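Local coordinates for endosialidase (Enterobacteria phage phi92, PDB 4HIZ), which cleaves alpha-2,8 and alpha-2,9 linkages within sialic acid polymers as a phage endosialidase, at the interface of chains A and B. Residues are numbered along the deposited sequence; one frame, centred on the assembly and turned at random. Chains: chain A/B, Endosialidase.

The interface of chains A and B. Residues chain A 81, 131, 507-508, 561-565; chain B 555-559, 576-578.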
loop_
_atom_site.group_PDB
_atom_site.type_symbol
_atom_site.label_atom_id
_atom_site.label_comp_id
_atom_site.label_asym_id
_atom_site.label_seq_id
_atom_site.Cartn_x
_atom_site.Cartn_y
_atom_site.Cartn_z
ATOM N N PHE A 81 -7.474 10.923 -6.232
ATOM C CA PHE A 81 -8.378 12.075 -6.192
ATOM C C PHE A 81 -7.638 13.334 -6.581
ATOM O O PHE A 81 -6.387 13.386 -6.602
ATOM C CB PHE A 81 -8.972 12.254 -4.779
ATOM C CG PHE A 81 -10.040 11.241 -4.458
ATOM C CD1 PHE A 81 -11.365 11.451 -4.821
ATOM C CD2 PHE A 81 -9.719 10.057 -3.812
ATOM C CE1 PHE A 81 -12.377 10.497 -4.506
ATOM C CE2 PHE A 81 -10.701 9.103 -3.499
ATOM C CZ PHE A 81 -12.037 9.321 -3.846
ATOM N N TRP A 131 -11.691 11.959 5.845
ATOM C CA TRP A 131 -12.787 12.853 5.458
ATOM C C TRP A 131 -13.384 13.467 6.714
ATOM O O TRP A 131 -13.752 12.758 7.668
ATOM C CB TRP A 131 -13.856 12.087 4.692
ATOM C CG TRP A 131 -13.371 11.575 3.338
ATOM C CD1 TRP A 131 -12.339 12.074 2.576
ATOM C CD2 TRP A 131 -13.899 10.454 2.623
ATOM N NE1 TRP A 131 -12.199 11.310 1.406
ATOM C CE2 TRP A 131 -13.163 10.331 1.411
ATOM C CE3 TRP A 131 -14.946 9.552 2.880
ATOM C CZ2 TRP A 131 -13.411 9.315 0.488
ATOM C CZ3 TRP A 131 -15.211 8.538 1.932
ATOM C CH2 TRP A 131 -14.435 8.429 0.766
ATOM N N TRP A 507 -11.718 9.160 -10.641
ATOM C CA TRP A 507 -10.387 9.071 -10.052
ATOM C C TRP A 507 -9.791 7.681 -10.237
ATOM O O TRP A 507 -8.583 7.557 -10.297
ATOM C CB TRP A 507 -10.431 9.463 -8.548
ATOM C CG TRP A 507 -11.610 8.877 -7.832
ATOM C CD1 TRP A 507 -11.716 7.635 -7.263
ATOM C CD2 TRP A 507 -12.873 9.518 -7.628
ATOM N NE1 TRP A 507 -12.982 7.465 -6.707
ATOM C CE2 TRP A 507 -13.705 8.608 -6.935
ATOM C CE3 TRP A 507 -13.389 10.771 -7.990
ATOM C CZ2 TRP A 507 -15.013 8.913 -6.566
ATOM C CZ3 TRP A 507 -14.691 11.083 -7.616
ATOM C CH2 TRP A 507 -15.493 10.161 -6.913
ATOM N N TYR A 508 -10.635 6.663 -10.349
ATOM C CA TYR A 508 -10.121 5.303 -10.366
ATOM C C TYR A 508 -9.766 4.825 -11.752
ATOM O O TYR A 508 -9.282 3.699 -11.910
ATOM C CB TYR A 508 -11.122 4.357 -9.701
ATOM C CG TYR A 508 -12.549 4.438 -10.263
ATOM C CD1 TYR A 508 -12.903 3.791 -11.446
ATOM C CD2 TYR A 508 -13.556 5.069 -9.549
ATOM C CE1 TYR A 508 -14.217 3.831 -11.921
ATOM C CE2 TYR A 508 -14.864 5.110 -10.020
ATOM C CZ TYR A 508 -15.186 4.473 -11.200
ATOM O OH TYR A 508 -16.479 4.487 -11.674
ATOM N N THR A 561 -14.613 -0.897 3.755
ATOM C CA THR A 561 -15.794 -0.698 2.930
ATOM C C THR A 561 -15.346 -0.338 1.526
ATOM O O THR A 561 -14.629 0.649 1.312
ATOM C CB THR A 561 -16.671 0.431 3.544
ATOM O OG1 THR A 561 -17.240 -0.046 4.790
ATOM C CG2 THR A 561 -17.824 0.844 2.595
ATOM N N PHE A 562 -15.779 -1.145 0.567
ATOM C CA PHE A 562 -15.470 -0.895 -0.845
ATOM C C PHE A 562 -16.609 -0.083 -1.453
ATOM O O PHE A 562 -17.737 -0.557 -1.530
ATOM C CB PHE A 562 -15.345 -2.229 -1.569
ATOM C CG PHE A 562 -14.110 -3.026 -1.164
ATOM C CD1 PHE A 562 -14.157 -3.873 -0.067
ATOM C CD2 PHE A 562 -12.912 -2.899 -1.864
ATOM C CE1 PHE A 562 -13.024 -4.617 0.316
ATOM C CE2 PHE A 562 -11.761 -3.654 -1.509
ATOM C CZ PHE A 562 -11.821 -4.507 -0.411
ATOM N N ASP A 563 -16.320 1.128 -1.910
ATOM C CA ASP A 563 -17.386 2.012 -2.441
ATOM C C ASP A 563 -17.741 1.723 -3.917
ATOM O O ASP A 563 -18.658 2.369 -4.501
ATOM C CB ASP A 563 -16.941 3.489 -2.342
ATOM C CG ASP A 563 -16.907 4.020 -0.901
ATOM O OD1 ASP A 563 -17.485 3.360 -0.005
ATOM O OD2 ASP A 563 -16.338 5.131 -0.680
ATOM N N ASN A 564 -17.017 0.787 -4.538
ATOM C CA ASN A 564 -17.220 0.454 -5.949
ATOM C C ASN A 564 -17.428 -1.046 -6.156
ATOM O O ASN A 564 -17.315 -1.837 -5.199
ATOM C CB ASN A 564 -16.037 0.922 -6.796
ATOM C CG ASN A 564 -15.913 2.419 -6.823
ATOM O OD1 ASN A 564 -16.558 3.111 -7.659
ATOM N ND2 ASN A 564 -15.126 2.936 -5.944
ATOM N N ASP A 565 -17.716 -1.427 -7.407
ATOM C CA ASP A 565 -17.925 -2.831 -7.758
ATOM C C ASP A 565 -16.705 -3.682 -7.394
ATOM O O ASP A 565 -15.559 -3.323 -7.700
ATOM C CB ASP A 565 -18.114 -2.986 -9.280
ATOM C CG ASP A 565 -19.421 -2.382 -9.803
ATOM O OD1 ASP A 565 -20.480 -2.489 -9.142
ATOM O OD2 ASP A 565 -19.396 -1.806 -10.920
ATOM N N HIS B 555 -12.507 3.450 3.596
ATOM C CA HIS B 555 -13.251 3.304 2.336
ATOM C C HIS B 555 -12.303 3.188 1.184
ATOM O O HIS B 555 -11.381 4.002 1.061
ATOM C CB HIS B 555 -14.167 4.535 2.099
ATOM C CG HIS B 555 -15.365 4.533 2.990
ATOM N ND1 HIS B 555 -16.628 4.217 2.532
ATOM C CD2 HIS B 555 -15.477 4.696 4.331
ATOM C CE1 HIS B 555 -17.483 4.260 3.545
ATOM N NE2 HIS B 555 -16.809 4.537 4.649
ATOM N N VAL B 556 -12.521 2.166 0.346
ATOM C CA VAL B 556 -11.697 1.960 -0.857
ATOM C C VAL B 556 -12.433 2.565 -2.040
ATOM O O VAL B 556 -13.600 2.226 -2.285
ATOM C CB VAL B 556 -11.476 0.459 -1.129
ATOM C CG1 VAL B 556 -10.671 0.241 -2.465
ATOM C CG2 VAL B 556 -10.721 -0.204 0.073
ATOM N N SER B 557 -11.739 3.449 -2.762
ATOM C CA SER B 557 -12.395 4.286 -3.789
ATOM C C SER B 557 -12.024 3.876 -5.204
ATOM O O SER B 557 -11.757 4.732 -6.060
ATOM C CB SER B 557 -12.025 5.763 -3.550
ATOM O OG SER B 557 -12.584 6.199 -2.299
ATOM N N ALA B 558 -12.002 2.572 -5.470
ATOM C CA ALA B 558 -11.849 2.076 -6.861
ATOM C C ALA B 558 -12.506 0.707 -6.965
ATOM O O ALA B 558 -12.526 -0.034 -5.994
ATOM C CB ALA B 558 -10.356 1.935 -7.235
ATOM N N PRO B 559 -13.016 0.354 -8.149
ATOM C CA PRO B 559 -13.418 -1.047 -8.363
ATOM C C PRO B 559 -12.184 -1.947 -8.262
ATOM O O PRO B 559 -11.070 -1.524 -8.583
ATOM C CB PRO B 559 -13.947 -1.065 -9.821
ATOM C CG PRO B 559 -13.775 0.304 -10.355
ATOM C CD PRO B 559 -13.096 1.188 -9.362
ATOM N N LEU B 576 -24.294 1.359 -1.995
ATOM C CA LEU B 576 -24.159 2.776 -1.608
ATOM C C LEU B 576 -22.907 3.385 -2.248
ATOM O O LEU B 576 -21.779 2.958 -1.939
ATOM C CB LEU B 576 -24.107 2.897 -0.087
ATOM C CG LEU B 576 -23.972 4.309 0.476
ATOM C CD1 LEU B 576 -25.122 5.205 -0.008
ATOM C CD2 LEU B 576 -23.940 4.243 2.031
ATOM N N GLU B 577 -23.089 4.348 -3.168
ATOM C CA GLU B 577 -21.912 4.861 -3.858
ATOM C C GLU B 577 -21.273 6.055 -3.181
ATOM O O GLU B 577 -21.789 6.566 -2.172
ATOM C CB GLU B 577 -22.205 5.162 -5.329
ATOM C CG GLU B 577 -23.251 6.157 -5.577
ATOM C CD GLU B 577 -23.594 6.251 -7.085
ATOM O OE1 GLU B 577 -24.588 5.638 -7.548
ATOM O OE2 GLU B 577 -22.856 6.927 -7.830
ATOM N N HIS B 578 -20.149 6.498 -3.740
ATOM C CA HIS B 578 -19.374 7.637 -3.194
ATOM C C HIS B 578 -20.238 8.860 -2.881
ATOM O O HIS B 578 -20.122 9.449 -1.805
ATOM C CB HIS B 578 -18.272 8.051 -4.200
ATOM C CG HIS B 578 -17.406 9.189 -3.724
ATOM N ND1 HIS B 578 -16.264 8.996 -2.969
ATOM C CD2 HIS B 578 -17.494 10.524 -3.940
ATOM C CE1 HIS B 578 -15.695 10.166 -2.726
ATOM N NE2 HIS B 578 -16.421 11.113 -3.318
HETATM O O HOH W 1 -15.179 6.434 -2.696
HETATM O O HOH W 2 -14.206 -0.128 -3.821
HETATM O O HOH W 3 -18.943 4.784 -5.699
#
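This patch belongs to a subunit interface of the endosialidase homotrimer, near the start of the intertwined C-terminal region, and probably helps to hold the assembly together. Strand 554-556 of chain B pairs in parallel with strand 560-563 of chain A, and A:Asp563, B:His578 and B:Pro559 bury the most surface around this seam. Nearly straight backbone bonds join the strands: B:Val556 N gives to A:Thr561 O at 2.8 Å, and A:Asp563 N gives to B:Val556 O at 3.0 Å. Beside them, the A:Phe562 ring runs alongside B:Val556, its CD2 3.7 Å from B:Val556 CB.

A:Asp563 turns its CG anti to its carbonyl carbon (chi1 -71°). Its side chain runs across that of B:His555, but the carboxylate and imidazole planes are 50° apart. B:His555 ND1 donates almost straight to the syn lone pair of OD1 of A:Asp563 at 2.8 Å, the oxygen lying close to the ring plane. A:Thr561 CB and CG2 cover one face of that ring. The other carboxylate oxygen, OD2 of A:Asp563, reaches a water at 2.7 Å that also meets B:Ser557 OG and B:His578 ND1, the last in its ring plane. The carboxylate may favour protonation of both histidines, although charges are not seen.

With CG anti to its backbone N (chi1 -179°), B:His578 enters an aromatic pocket of chain A. A:Trp507 CH2 sits over one imidazole face, 3.6 Å from B:His578 CD2. A:Phe81 points its CE1 at B:His578 CE1 from 3.8 Å, and A:Trp131 slants past with CZ2 nearest the same carbon. Within chain A, A:Phe81 CE1 lies over the centre of the A:Trp507 indole, backing that wall.

B:Pro559 comes in over A:Tyr508, its CD making a CH-pi contact on the phenol face, offset toward the rim and 3.3 Å from A:Tyr508 CD1.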